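Carboxyl esterase NP (Bacillus subtilis, PDB 4CCW) catalyses the hydrolysis of carboxylic esters to an alcohol and a carboxylate, as a carboxylesterase of the alpha/beta hydrolase superfamily. Local coordinates at residues Y71-D76 and V274-Q279; L57-G62 and T83-I88; A155-P160 and Y222-E227; Q43-A48 and K92-P97. All coordinates share one frame; numbering follows the deposited sequence.

Contact 1 of 4, residues Y71-D76 and V274-Q279; sequences YPNIAD and VLSMEQ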
loop_
_atom_site.group_PDB
_atom_site.type_symbol
_atom_site.label_atom_id
_atom_site.label_comp_id
_atom_site.label_asym_id
_atom_site.label_seq_id
_atom_site.Cartn_x
_atom_site.Cartn_y
_atom_site.Cartn_z
ATOM N N TYR A 71 3.299 -5.687 -9.781
ATOM C CA TYR A 71 3.682 -6.266 -11.084
ATOM C C TYR A 71 2.661 -6.099 -12.228
ATOM O O TYR A 71 3.079 -6.010 -13.386
ATOM C CB TYR A 71 4.167 -7.728 -10.960
ATOM C CG TYR A 71 3.104 -8.730 -10.566
ATOM C CD1 TYR A 71 2.281 -9.315 -11.521
ATOM C CD2 TYR A 71 2.925 -9.096 -9.226
ATOM C CE1 TYR A 71 1.296 -10.223 -11.161
ATOM C CE2 TYR A 71 1.955 -10.012 -8.855
ATOM C CZ TYR A 71 1.138 -10.566 -9.818
ATOM O OH TYR A 71 0.169 -11.468 -9.457
ATOM N N PRO A 72 1.341 -6.032 -11.922
ATOM C CA PRO A 72 0.368 -5.876 -13.014
ATOM C C PRO A 72 0.195 -4.440 -13.499
ATOM O O PRO A 72 -0.526 -4.198 -14.472
ATOM C CB PRO A 72 -0.957 -6.333 -12.385
ATOM C CG PRO A 72 -0.619 -6.919 -11.055
ATOM C CD PRO A 72 0.666 -6.289 -10.639
ATOM N N ASN A 73 0.839 -3.501 -12.821
ATOM C CA ASN A 73 0.551 -2.083 -13.024
ATOM C C ASN A 73 1.788 -1.333 -13.456
ATOM O O ASN A 73 1.696 -0.273 -14.069
ATOM C CB ASN A 73 0.031 -1.446 -11.728
ATOM C CG ASN A 73 -0.926 -2.340 -10.975
ATOM O OD1 ASN A 73 -0.540 -2.974 -9.984
ATOM N ND2 ASN A 73 -2.173 -2.429 -11.452
ATOM N N ILE A 74 2.949 -1.893 -13.138
ATOM C CA ILE A 74 4.193 -1.147 -13.236
ATOM C C ILE A 74 4.638 -0.856 -14.681
ATOM O O ILE A 74 5.247 0.177 -14.928
ATOM C CB ILE A 74 5.326 -1.800 -12.406
ATOM C CG1 ILE A 74 6.507 -0.829 -12.228
ATOM C CG2 ILE A 74 5.777 -3.118 -13.026
ATOM C CD1 ILE A 74 6.191 0.390 -11.386
ATOM N N ALA A 75 4.319 -1.739 -15.629
ATOM C CA ALA A 75 4.684 -1.488 -17.043
ATOM C C ALA A 75 3.996 -0.236 -17.597
ATOM O O ALA A 75 4.637 0.584 -18.265
ATOM C CB ALA A 75 4.376 -2.695 -17.913
ATOM N N ASP A 76 2.702 -0.094 -17.308
ATOM C CA ASP A 76 1.923 1.086 -17.710
ATOM C C ASP A 76 2.359 2.343 -16.943
ATOM O O ASP A 76 2.678 3.361 -17.555
ATOM C CB ASP A 76 0.419 0.862 -17.503
ATOM C CG ASP A 76 -0.241 0.082 -18.640
ATOM O OD1 ASP A 76 0.363 -0.089 -19.724
ATOM O OD2 ASP A 76 -1.397 -0.354 -18.441
ATOM N N VAL A 274 -8.402 -6.011 -3.564
ATOM C CA VAL A 274 -7.111 -5.929 -4.244
ATOM C C VAL A 274 -7.355 -5.581 -5.714
ATOM O O VAL A 274 -6.970 -6.310 -6.649
ATOM C CB VAL A 274 -6.281 -7.218 -4.039
ATOM C CG1 VAL A 274 -4.816 -6.959 -4.379
ATOM C CG2 VAL A 274 -6.387 -7.681 -2.587
ATOM N N LEU A 275 -8.013 -4.443 -5.914
ATOM C CA LEU A 275 -8.543 -4.086 -7.220
ATOM C C LEU A 275 -7.479 -3.836 -8.305
ATOM O O LEU A 275 -7.731 -4.038 -9.494
ATOM C CB LEU A 275 -9.541 -2.919 -7.085
ATOM C CG LEU A 275 -9.145 -1.606 -6.419
ATOM C CD1 LEU A 275 -8.370 -0.741 -7.396
ATOM C CD2 LEU A 275 -10.387 -0.843 -5.970
ATOM N N SER A 276 -6.288 -3.421 -7.879
ATOM C CA SER A 276 -5.149 -3.223 -8.783
ATOM C C SER A 276 -4.683 -4.529 -9.452
ATOM O O SER A 276 -4.112 -4.508 -10.554
ATOM C CB SER A 276 -3.987 -2.574 -8.014
ATOM O OG SER A 276 -3.579 -3.386 -6.921
ATOM N N MET A 277 -4.945 -5.655 -8.790
ATOM C CA MET A 277 -4.524 -6.982 -9.262
ATOM C C MET A 277 -5.656 -7.694 -9.990
ATOM O O MET A 277 -5.410 -8.493 -10.907
ATOM C CB MET A 277 -3.993 -7.839 -8.087
ATOM C CG MET A 277 -2.835 -7.182 -7.337
ATOM S SD MET A 277 -1.985 -8.126 -6.062
ATOM C CE MET A 277 -0.861 -9.084 -7.075
ATOM N N GLU A 278 -6.894 -7.371 -9.616
ATOM C CA GLU A 278 -8.072 -7.956 -10.269
ATOM C C GLU A 278 -8.466 -7.246 -11.549
ATOM O O GLU A 278 -8.902 -7.884 -12.503
ATOM C CB GLU A 278 -9.258 -7.988 -9.317
ATOM C CG GLU A 278 -9.002 -8.833 -8.081
ATOM C CD GLU A 278 -9.913 -8.451 -6.938
ATOM O OE1 GLU A 278 -10.249 -7.258 -6.811
ATOM O OE2 GLU A 278 -10.299 -9.354 -6.179
ATOM N N GLN A 279 -8.330 -5.926 -11.573
ATOM C CA GLN A 279 -8.710 -5.194 -12.766
ATOM C C GLN A 279 -7.585 -4.258 -13.223
ATOM O O GLN A 279 -7.779 -3.049 -13.295
ATOM C CB GLN A 279 -10.062 -4.474 -12.563
ATOM C CG GLN A 279 -11.275 -5.417 -12.417
ATOM C CD GLN A 279 -11.665 -6.143 -13.706
ATOM O OE1 GLN A 279 -11.394 -5.667 -14.797
ATOM N NE2 GLN A 279 -12.321 -7.299 -13.575
HETATM O O HOH W 1 -1.311 -4.489 -7.917
#

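Contact 2 of 4, residues L57-G62 and T83-I88; sequences LVLLHG and TYAVDI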
loop_
_atom_site.group_PDB
_atom_site.type_symbol
_atom_site.label_atom_id
_atom_site.label_comp_id
_atom_site.label_asym_id
_atom_site.label_seq_id
_atom_site.Cartn_x
_atom_site.Cartn_y
_atom_site.Cartn_z
ATOM N N LEU A 57 6.693 9.231 -9.120
ATOM C CA LEU A 57 5.482 8.579 -8.622
ATOM C C LEU A 57 5.852 7.614 -7.511
ATOM O O LEU A 57 6.759 6.788 -7.673
ATOM C CB LEU A 57 4.752 7.834 -9.752
ATOM C CG LEU A 57 3.663 6.815 -9.374
ATOM C CD1 LEU A 57 2.428 7.488 -8.765
ATOM C CD2 LEU A 57 3.264 5.995 -10.590
ATOM N N VAL A 58 5.158 7.713 -6.378
ATOM C CA VAL A 58 5.463 6.848 -5.244
ATOM C C VAL A 58 4.302 5.861 -5.019
ATOM O O VAL A 58 3.135 6.256 -4.983
ATOM C CB VAL A 58 5.775 7.655 -3.960
ATOM C CG1 VAL A 58 5.925 6.727 -2.756
ATOM C CG2 VAL A 58 7.047 8.480 -4.122
ATOM N N LEU A 59 4.651 4.584 -4.884
ATOM C CA LEU A 59 3.693 3.514 -4.640
ATOM C C LEU A 59 3.860 2.956 -3.228
ATOM O O LEU A 59 4.976 2.687 -2.772
ATOM C CB LEU A 59 3.876 2.381 -5.658
ATOM C CG LEU A 59 3.982 2.742 -7.147
ATOM C CD1 LEU A 59 4.254 1.507 -7.989
ATOM C CD2 LEU A 59 2.736 3.461 -7.630
ATOM N N LEU A 60 2.732 2.780 -2.550
ATOM C CA LEU A 60 2.712 2.238 -1.206
ATOM C C LEU A 60 1.713 1.072 -1.198
ATOM O O LEU A 60 0.509 1.267 -1.328
ATOM C CB LEU A 60 2.340 3.319 -0.182
ATOM C CG LEU A 60 3.367 4.433 0.086
ATOM C CD1 LEU A 60 2.727 5.541 0.917
ATOM C CD2 LEU A 60 4.632 3.908 0.760
ATOM N N HIS A 61 2.266 -0.133 -1.069
ATOM C CA HIS A 61 1.548 -1.415 -1.177
ATOM C C HIS A 61 0.536 -1.681 -0.076
ATOM O O HIS A 61 0.517 -0.994 0.955
ATOM C CB HIS A 61 2.595 -2.511 -1.121
ATOM C CG HIS A 61 3.407 -2.478 0.151
ATOM N ND1 HIS A 61 2.978 -3.037 1.288
ATOM C CD2 HIS A 61 4.639 -1.882 0.443
ATOM C CE1 HIS A 61 3.888 -2.830 2.265
ATOM N NE2 HIS A 61 4.902 -2.127 1.746
ATOM N N GLY A 62 -0.280 -2.722 -0.262
ATOM C CA GLY A 62 -1.228 -3.169 0.775
ATOM C C GLY A 62 -0.553 -3.956 1.885
ATOM O O GLY A 62 0.555 -4.456 1.700
ATOM N N THR A 83 8.950 5.850 -11.195
ATOM C CA THR A 83 8.086 5.224 -10.210
ATOM C C THR A 83 8.883 4.501 -9.129
ATOM O O THR A 83 9.681 3.604 -9.435
ATOM C CB THR A 83 7.152 4.201 -10.877
ATOM O OG1 THR A 83 7.938 3.147 -11.441
ATOM C CG2 THR A 83 6.387 4.843 -11.980
ATOM N N TYR A 84 8.652 4.898 -7.879
ATOM C CA TYR A 84 9.334 4.312 -6.730
ATOM C C TYR A 84 8.342 3.501 -5.907
ATOM O O TYR A 84 7.419 4.066 -5.305
ATOM C CB TYR A 84 9.961 5.391 -5.840
ATOM C CG TYR A 84 10.961 6.289 -6.535
ATOM C CD1 TYR A 84 12.272 5.871 -6.752
ATOM C CD2 TYR A 84 10.592 7.564 -6.966
ATOM C CE1 TYR A 84 13.186 6.703 -7.385
ATOM C CE2 TYR A 84 11.498 8.399 -7.613
ATOM C CZ TYR A 84 12.791 7.968 -7.810
ATOM O OH TYR A 84 13.694 8.798 -8.441
ATOM N N ALA A 85 8.541 2.187 -5.865
ATOM C CA ALA A 85 7.729 1.320 -5.006
ATOM C C ALA A 85 8.412 1.123 -3.661
ATOM O O ALA A 85 9.445 0.459 -3.562
ATOM C CB ALA A 85 7.456 -0.015 -5.687
ATOM N N VAL A 86 7.822 1.706 -2.627
ATOM C CA VAL A 86 8.441 1.790 -1.299
ATOM C C VAL A 86 7.858 0.745 -0.340
ATOM O O VAL A 86 6.634 0.686 -0.158
ATOM C CB VAL A 86 8.207 3.187 -0.701
ATOM C CG1 VAL A 86 8.763 3.262 0.714
ATOM C CG2 VAL A 86 8.822 4.262 -1.603
ATOM N N ASP A 87 8.723 -0.057 0.286
ATOM C CA ASP A 87 8.265 -1.025 1.293
ATOM C C ASP A 87 7.986 -0.294 2.600
ATOM O O ASP A 87 8.881 0.335 3.162
ATOM C CB ASP A 87 9.282 -2.149 1.525
ATOM C CG ASP A 87 9.171 -3.289 0.524
ATOM O OD1 ASP A 87 8.218 -3.336 -0.274
ATOM O OD2 ASP A 87 10.069 -4.163 0.529
ATOM N N ILE A 88 6.735 -0.356 3.059
ATOM C CA ILE A 88 6.303 0.348 4.272
ATOM C C ILE A 88 7.042 -0.161 5.503
ATOM O O ILE A 88 7.052 -1.365 5.803
ATOM C CB ILE A 88 4.767 0.274 4.477
ATOM C CG1 ILE A 88 4.041 0.952 3.311
ATOM C CG2 ILE A 88 4.354 0.904 5.801
ATOM C CD1 ILE A 88 2.574 0.571 3.229
HETATM O O HOH W 2 4.928 -0.264 -2.659
#

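Contact 3 of 4, residues A155-P160 and Y222-E227; sequences AETFLP and YVFTDE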
loop_
_atom_site.group_PDB
_atom_site.type_symbol
_atom_site.label_atom_id
_atom_site.label_comp_id
_atom_site.label_asym_id
_atom_site.label_seq_id
_atom_site.Cartn_x
_atom_site.Cartn_y
_atom_site.Cartn_z
ATOM N N ALA A 155 -6.990 1.087 3.980
ATOM C CA ALA A 155 -7.230 0.509 5.299
ATOM C C ALA A 155 -7.909 1.586 6.125
ATOM O O ALA A 155 -7.387 2.690 6.265
ATOM C CB ALA A 155 -5.932 0.089 5.962
ATOM N N GLU A 156 -9.085 1.263 6.641
ATOM C CA GLU A 156 -9.923 2.222 7.363
ATOM C C GLU A 156 -9.986 3.562 6.635
ATOM O O GLU A 156 -10.493 3.587 5.521
ATOM C CB GLU A 156 -9.523 2.279 8.851
ATOM C CG GLU A 156 -9.955 0.997 9.548
ATOM C CD GLU A 156 -10.072 1.146 11.066
ATOM O OE1 GLU A 156 -9.476 2.074 11.643
ATOM O OE2 GLU A 156 -10.784 0.332 11.663
ATOM N N THR A 157 -9.445 4.628 7.221
ATOM C CA THR A 157 -9.385 5.965 6.572
ATOM C C THR A 157 -10.748 6.679 6.560
ATOM O O THR A 157 -10.906 7.719 7.201
ATOM C CB THR A 157 -8.758 5.890 5.149
ATOM O OG1 THR A 157 -7.470 5.265 5.243
ATOM C CG2 THR A 157 -8.605 7.311 4.507
ATOM N N PHE A 158 -11.724 6.117 5.843
ATOM C CA PHE A 158 -13.081 6.677 5.840
ATOM C C PHE A 158 -14.045 5.968 6.787
ATOM O O PHE A 158 -14.881 6.609 7.421
ATOM C CB PHE A 158 -13.636 6.742 4.409
ATOM C CG PHE A 158 -12.738 7.482 3.476
ATOM C CD1 PHE A 158 -12.624 8.875 3.549
ATOM C CD2 PHE A 158 -11.956 6.793 2.559
ATOM C CE1 PHE A 158 -11.764 9.561 2.711
ATOM C CE2 PHE A 158 -11.112 7.476 1.702
ATOM C CZ PHE A 158 -11.010 8.860 1.782
ATOM N N LEU A 159 -13.922 4.649 6.893
ATOM C CA LEU A 159 -14.784 3.841 7.751
ATOM C C LEU A 159 -13.921 2.899 8.562
ATOM O O LEU A 159 -12.839 2.541 8.097
ATOM C CB LEU A 159 -15.723 2.961 6.921
ATOM C CG LEU A 159 -16.817 3.605 6.079
ATOM C CD1 LEU A 159 -17.626 2.483 5.441
ATOM C CD2 LEU A 159 -17.698 4.503 6.941
ATOM N N PRO A 160 -14.405 2.467 9.747
ATOM C CA PRO A 160 -13.666 1.435 10.480
ATOM C C PRO A 160 -13.814 0.082 9.811
ATOM O O PRO A 160 -14.760 -0.119 9.044
ATOM C CB PRO A 160 -14.342 1.397 11.848
ATOM C CG PRO A 160 -15.668 2.034 11.671
ATOM C CD PRO A 160 -15.610 2.931 10.471
ATOM N N TYR A 222 -6.573 3.911 11.410
ATOM C CA TYR A 222 -7.168 5.159 11.863
ATOM C C TYR A 222 -8.289 5.563 10.924
ATOM O O TYR A 222 -8.208 5.319 9.724
ATOM C CB TYR A 222 -6.099 6.272 11.947
ATOM C CG TYR A 222 -6.640 7.619 12.415
ATOM C CD1 TYR A 222 -7.174 7.770 13.705
ATOM C CD2 TYR A 222 -6.633 8.733 11.573
ATOM C CE1 TYR A 222 -7.673 8.986 14.145
ATOM C CE2 TYR A 222 -7.128 9.954 12.008
ATOM C CZ TYR A 222 -7.646 10.072 13.290
ATOM O OH TYR A 222 -8.162 11.264 13.730
ATOM N N VAL A 223 -9.342 6.146 11.489
ATOM C CA VAL A 223 -10.431 6.744 10.716
ATOM C C VAL A 223 -10.360 8.250 10.917
ATOM O O VAL A 223 -10.449 8.739 12.043
ATOM C CB VAL A 223 -11.790 6.201 11.197
ATOM C CG1 VAL A 223 -12.950 6.950 10.521
ATOM C CG2 VAL A 223 -11.877 4.710 10.865
ATOM N N PHE A 224 -10.176 8.993 9.835
ATOM C CA PHE A 224 -10.021 10.444 9.953
ATOM C C PHE A 224 -11.337 11.093 10.360
ATOM O O PHE A 224 -12.400 10.657 9.929
ATOM C CB PHE A 224 -9.485 11.036 8.639
ATOM C CG PHE A 224 -8.095 10.577 8.320
ATOM C CD1 PHE A 224 -6.989 11.279 8.812
ATOM C CD2 PHE A 224 -7.883 9.418 7.578
ATOM C CE1 PHE A 224 -5.690 10.836 8.545
ATOM C CE2 PHE A 224 -6.587 8.958 7.335
ATOM C CZ PHE A 224 -5.491 9.679 7.803
ATOM N N THR A 225 -11.257 12.139 11.177
ATOM C CA THR A 225 -12.448 12.845 11.609
ATOM C C THR A 225 -13.066 13.627 10.441
ATOM O O THR A 225 -12.442 13.825 9.382
ATOM C CB THR A 225 -12.142 13.846 12.738
ATOM O OG1 THR A 225 -11.304 14.902 12.232
ATOM C CG2 THR A 225 -11.475 13.140 13.944
ATOM N N ASP A 226 -14.299 14.083 10.643
ATOM C CA ASP A 226 -14.969 14.932 9.665
ATOM C C ASP A 226 -14.102 16.136 9.311
ATOM O O ASP A 226 -13.888 16.437 8.126
ATOM C CB ASP A 226 -16.303 15.430 10.224
ATOM C CG ASP A 226 -17.356 14.336 10.313
ATOM O OD1 ASP A 226 -17.066 13.181 9.956
ATOM O OD2 ASP A 226 -18.495 14.649 10.744
ATOM N N GLU A 227 -13.591 16.797 10.354
ATOM C CA GLU A 227 -12.770 17.986 10.177
ATOM C C GLU A 227 -11.468 17.686 9.444
ATOM O O GLU A 227 -11.074 18.447 8.570
ATOM C CB GLU A 227 -12.524 18.700 11.519
ATOM C CG GLU A 227 -13.710 19.541 12.009
ATOM C CD GLU A 227 -14.381 20.409 10.934
ATOM O OE1 GLU A 227 -13.755 21.362 10.420
ATOM O OE2 GLU A 227 -15.568 20.142 10.605
#

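Contact 4 of 4, residues Q43-A48 and K92-P97; sequences QTHVIA and KNKSIP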
loop_
_atom_site.group_PDB
_atom_site.type_symbol
_atom_site.label_atom_id
_atom_site.label_comp_id
_atom_site.label_asym_id
_atom_site.label_seq_id
_atom_site.Cartn_x
_atom_site.Cartn_y
_atom_site.Cartn_z
ATOM N N GLN A 43 16.299 1.422 7.576
ATOM C CA GLN A 43 16.581 1.218 6.155
ATOM C C GLN A 43 15.335 0.766 5.406
ATOM O O GLN A 43 14.720 -0.253 5.742
ATOM C CB GLN A 43 17.718 0.209 5.961
ATOM C CG GLN A 43 19.031 0.603 6.634
ATOM C CD GLN A 43 19.787 1.693 5.897
ATOM O OE1 GLN A 43 19.483 2.017 4.751
ATOM N NE2 GLN A 43 20.796 2.254 6.550
ATOM N N THR A 44 15.000 1.526 4.365
ATOM C CA THR A 44 13.751 1.370 3.644
ATOM C C THR A 44 14.024 0.889 2.220
ATOM O O THR A 44 14.778 1.513 1.478
ATOM C CB THR A 44 12.992 2.712 3.630
ATOM O OG1 THR A 44 12.692 3.077 4.980
ATOM C CG2 THR A 44 11.698 2.623 2.848
ATOM N N HIS A 45 13.413 -0.233 1.863
ATOM C CA HIS A 45 13.632 -0.854 0.570
ATOM C C HIS A 45 12.780 -0.201 -0.488
ATOM O O HIS A 45 11.593 0.081 -0.271
ATOM C CB HIS A 45 13.368 -2.357 0.670
ATOM C CG HIS A 45 13.802 -3.134 -0.544
ATOM N ND1 HIS A 45 12.944 -3.497 -1.515
ATOM C CD2 HIS A 45 15.050 -3.607 -0.926
ATOM C CE1 HIS A 45 13.614 -4.162 -2.478
ATOM N NE2 HIS A 45 14.899 -4.232 -2.113
ATOM N N VAL A 46 13.399 0.081 -1.631
ATOM C CA VAL A 46 12.731 0.757 -2.745
ATOM C C VAL A 46 13.057 0.041 -4.050
ATOM O O VAL A 46 14.197 -0.389 -4.278
ATOM C CB VAL A 46 13.159 2.247 -2.857
ATOM C CG1 VAL A 46 12.393 2.969 -3.967
ATOM C CG2 VAL A 46 12.943 2.979 -1.547
ATOM N N ILE A 47 12.040 -0.089 -4.898
ATOM C CA ILE A 47 12.205 -0.564 -6.269
ATOM C C ILE A 47 11.886 0.593 -7.231
ATOM O O ILE A 47 10.767 1.118 -7.233
ATOM C CB ILE A 47 11.276 -1.757 -6.558
ATOM C CG1 ILE A 47 11.462 -2.844 -5.496
ATOM C CG2 ILE A 47 11.551 -2.321 -7.944
ATOM C CD1 ILE A 47 10.280 -3.770 -5.353
ATOM N N ALA A 48 12.872 1.007 -8.030
ATOM C CA ALA A 48 12.688 2.098 -8.991
ATOM C C ALA A 48 12.579 1.581 -10.417
ATOM O O ALA A 48 13.330 0.698 -10.821
ATOM C CB ALA A 48 13.819 3.116 -8.884
ATOM N N LYS A 92 5.457 -6.474 6.790
ATOM C CA LYS A 92 6.144 -7.681 6.331
ATOM C C LYS A 92 6.688 -7.516 4.910
ATOM O O LYS A 92 5.967 -7.682 3.921
ATOM C CB LYS A 92 5.210 -8.903 6.453
ATOM C CG LYS A 92 5.905 -10.264 6.384
ATOM C CD LYS A 92 6.777 -10.565 7.606
ATOM C CE LYS A 92 6.003 -10.521 8.916
ATOM N NZ LYS A 92 4.972 -11.590 9.024
ATOM N N ASN A 93 7.975 -7.171 4.834
ATOM C CA ASN A 93 8.663 -6.817 3.587
ATOM C C ASN A 93 10.163 -6.640 3.854
ATOM O O ASN A 93 10.662 -7.095 4.879
ATOM C CB ASN A 93 8.055 -5.542 2.958
ATOM C CG ASN A 93 8.042 -4.357 3.916
ATOM O OD1 ASN A 93 9.025 -4.091 4.613
ATOM N ND2 ASN A 93 6.919 -3.633 3.951
ATOM N N LYS A 94 10.856 -5.948 2.955
ATOM C CA LYS A 94 12.318 -5.826 3.044
ATOM C C LYS A 94 12.808 -4.591 3.816
ATOM O O LYS A 94 14.011 -4.457 4.067
ATOM C CB LYS A 94 12.937 -5.850 1.642
ATOM C CG LYS A 94 13.094 -7.226 1.009
ATOM C CD LYS A 94 14.053 -7.136 -0.171
ATOM C CE LYS A 94 14.380 -8.494 -0.768
ATOM N NZ LYS A 94 15.506 -8.413 -1.747
ATOM N N SER A 95 11.899 -3.686 4.183
ATOM C CA SER A 95 12.280 -2.562 5.044
ATOM C C SER A 95 12.592 -3.015 6.469
ATOM O O SER A 95 12.002 -3.976 6.973
ATOM C CB SER A 95 11.217 -1.470 5.033
ATOM O OG SER A 95 11.227 -0.852 3.765
ATOM N N ILE A 96 13.559 -2.358 7.103
ATOM C CA ILE A 96 14.018 -2.785 8.440
ATOM C C ILE A 96 13.785 -1.692 9.494
ATOM O O ILE A 96 14.507 -0.695 9.530
ATOM C CB ILE A 96 15.502 -3.258 8.443
ATOM C CG1 ILE A 96 15.772 -4.256 7.307
ATOM C CG2 ILE A 96 15.870 -3.887 9.782
ATOM C CD1 ILE A 96 17.214 -4.721 7.220
ATOM N N PRO A 97 12.767 -1.877 10.353
ATOM C CA PRO A 97 12.404 -0.830 11.306
ATOM C C PRO A 97 13.396 -0.702 12.451
ATOM O O PRO A 97 13.875 -1.707 12.973
ATOM C CB PRO A 97 11.040 -1.283 11.829
ATOM C CG PRO A 97 11.039 -2.759 11.661
ATOM C CD PRO A 97 11.891 -3.059 10.460
HETATM O O HOH W 3 17.321 -0.490 9.380
#

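Contact 1 of 4, residues Y71-D76 and V274-Q279
Ser276 and Met277 of the short helix 275-278 meet Tyr71, Pro72 and Asn73 just ahead of helix 74-80, joining two distant parts of the alpha/beta hydrolase fold. The second segment directly follows His273, the likely proton acceptor of the active site. Its turn starts at Val274, whose O accepts from both Met277 N and Glu278 N. Ser276 is the polar centre. Its O receives Asn73 ND2 at 3.0 Å in a nearly straight bond (165° at the hydrogen), close to the plane of the Asn73 amide. A water bridges the other end: it donates to Asn73 OD1 at 2.7 Å and accepts from Ser276 OG at 2.7 Å. The amide thus holds one serine through both of its ends, and its orientation is fixed; ND2 also bonds to Asn284 OD1 of helix 280-291. An alanine at Asn73 would probably leave the carbonyl of Ser276 and OD1 of Asn284 without this donor and the bridging water less firmly held. At Met277 the contact turns apolar: Pro72 CG lies 4.3 Å from Met277 CG. Phe196 of helix 194-205 touches both Tyr71 and Met277, while Tyr71 OH bonds to His193 N. A bend at chi3 (82°) swings the methionine methyl across the tyrosine, and Met277 CE ends 3.5 Å from both Tyr71 CE2 and Tyr71 OH.

Contact 2 of 4, residues L57-G62 and T83-I88
Leu57-Leu60 and Thr83-Val86 run side by side as parallel strands, their directions 23° apart, in the central sheet. Three bonds bind them: Tyr84 N to Leu57 O (2.7 Å), Leu59 N to Tyr84 O (2.8 Å) and Val86 N to Leu59 O (3.0 Å). Beyond the strands, the His61 ring takes over: its NE2 accepts from Ile88 N at 2.9 Å, with the donor 20° out of the ring plane. Ile88 CD1 covers one ring face, 3.9 Å from the centroid in a CH-pi contact, while Val86 O lies at the ring edge. The ring is held there from its other nitrogen, since His61 ND1 donates to Gly62 O at 2.8 Å. With CG between the backbone N and carbonyl carbon (chi1 59°), the imidazole reaches across to Ile88. Leu57 CD2 rests on Thr83 CG2 (3.6 Å) on one face of the sheet; on the other, Leu60 CD2 packs on Val86 CB. Asp87 is held by Ser67 and Tyr21. The strands belong to a beta-alpha-beta unit: helix 74-80 covers the face of Leu57, Leu59 and Thr83, helix 104-118 covers that of Val58, Leu60, Tyr84 and Val86, and strand 123-128 continues the sheet beside strand 56-60.

Contact 3 of 4, residues A155-P160 and Y222-E227
Val223 and Thr157, the residues with most surface buried here, pair their backbones in a single bridge. It ties the loop after strand 146-152 to the segment before helix 226-230, at the two ends of a mostly helical insertion (helices 163-171, 177-185 and 194-205) that is consistent with the lid or cap of the alpha/beta hydrolase fold. Thr157 N donates to Tyr222 O at 2.9 Å, and Phe224 N donates back to Thr157 O at 3.0 Å. Thr157 is the middle residue of a gamma turn (phi 75°, psi -65°), closed by Phe158 N on Glu156 O. Its OG1 donates to Ala155 O at 2.8 Å, from above the carbonyl plane, while CG2 packs against the Phe224 ring, 3.8 Å from Phe224 CD2. A glycine at Thr157 would probably remove the methyl packed on Phe224 and leave the carbonyl of Ala155 without this hydroxyl. Val223 lies against the loop with both methyls. Its CG1 is 3.7 Å from Phe158 O, a carbonyl also bound by Arg255 of helix 249-259. CG2 faces Leu159 and Pro160 from the other branch, and meets Glu156, whose OE2 is held by Phe161 N. Around Phe224, Tyr222 CD2 sits over the ring centre, Met136 and Leu140 of helix 130-141 pack alongside, and Thr157 O lies in the ring plane at its edge, 3.5 Å from Phe224 CD2.

Contact 4 of 4, residues Q43-A48 and K92-P97
Ile96 N donates to Gln43 O at 2.8 Å in an almost straight bond (174° at the hydrogen), placing the Ile96 backbone beside strand 42-49 of the alpha/beta hydrolase sheet. Next to it a water spans the two segments, accepting from Gln43 N and donating to Ile96 O, each at 2.8 Å. Ser95 carries the second direct link: its OG accepts from His45 N at 3.0 Å and is also bonded to Asp87 O, so one hydroxyl joins strand 42-49 to the segment that follows strand 82-86. Ser95 is set by an Asx turn, in which Asn93 OD1 takes Ser95 N at 2.9 Å. Lys94 lies along His45, the two side chains pointing the same way. The His45 ring, with CG anti to the backbone N (chi1 -170°), turns a face to the extended lysine, and Tyr36 meets the ring edge-to-face. The lysine ends on Asn22 OD1; its NZ, 4.2 Å from His45 NE2, would probably disfavour a charged imidazole. Lys94 CB covers His45 CG at 3.6 Å, and Lys94 CD lies over the middle of the ring, 3.7 Å from its centroid and 13° off the normal.

Overall arrangement
Contacts 2 and 4 share the central sheet: strand 82-86 lies between 56-60 and 42-49, with Ala85 N 2.8 Å from Ile47 O, and contact 2 is nested inside the loop that contact 4 closes. Contact 1 adjoins contact 2 through Ile74, whose CD1 lies 4.1 Å from Leu59 CD1. Contact 3 stands apart, its centre about 21 Å from that of contact 2 and about 26 Å from that of contact 4. Three of the four come near the pocket holding (2-hydroxyethoxy)acetic acid: the side chains of Ala155, His61 and Met277 are about 7, 8 and 9 Å from it. Ala155 is also about 6 Å from the His273 side chain. Contact 4 lies away from the active site and the ligand pocket.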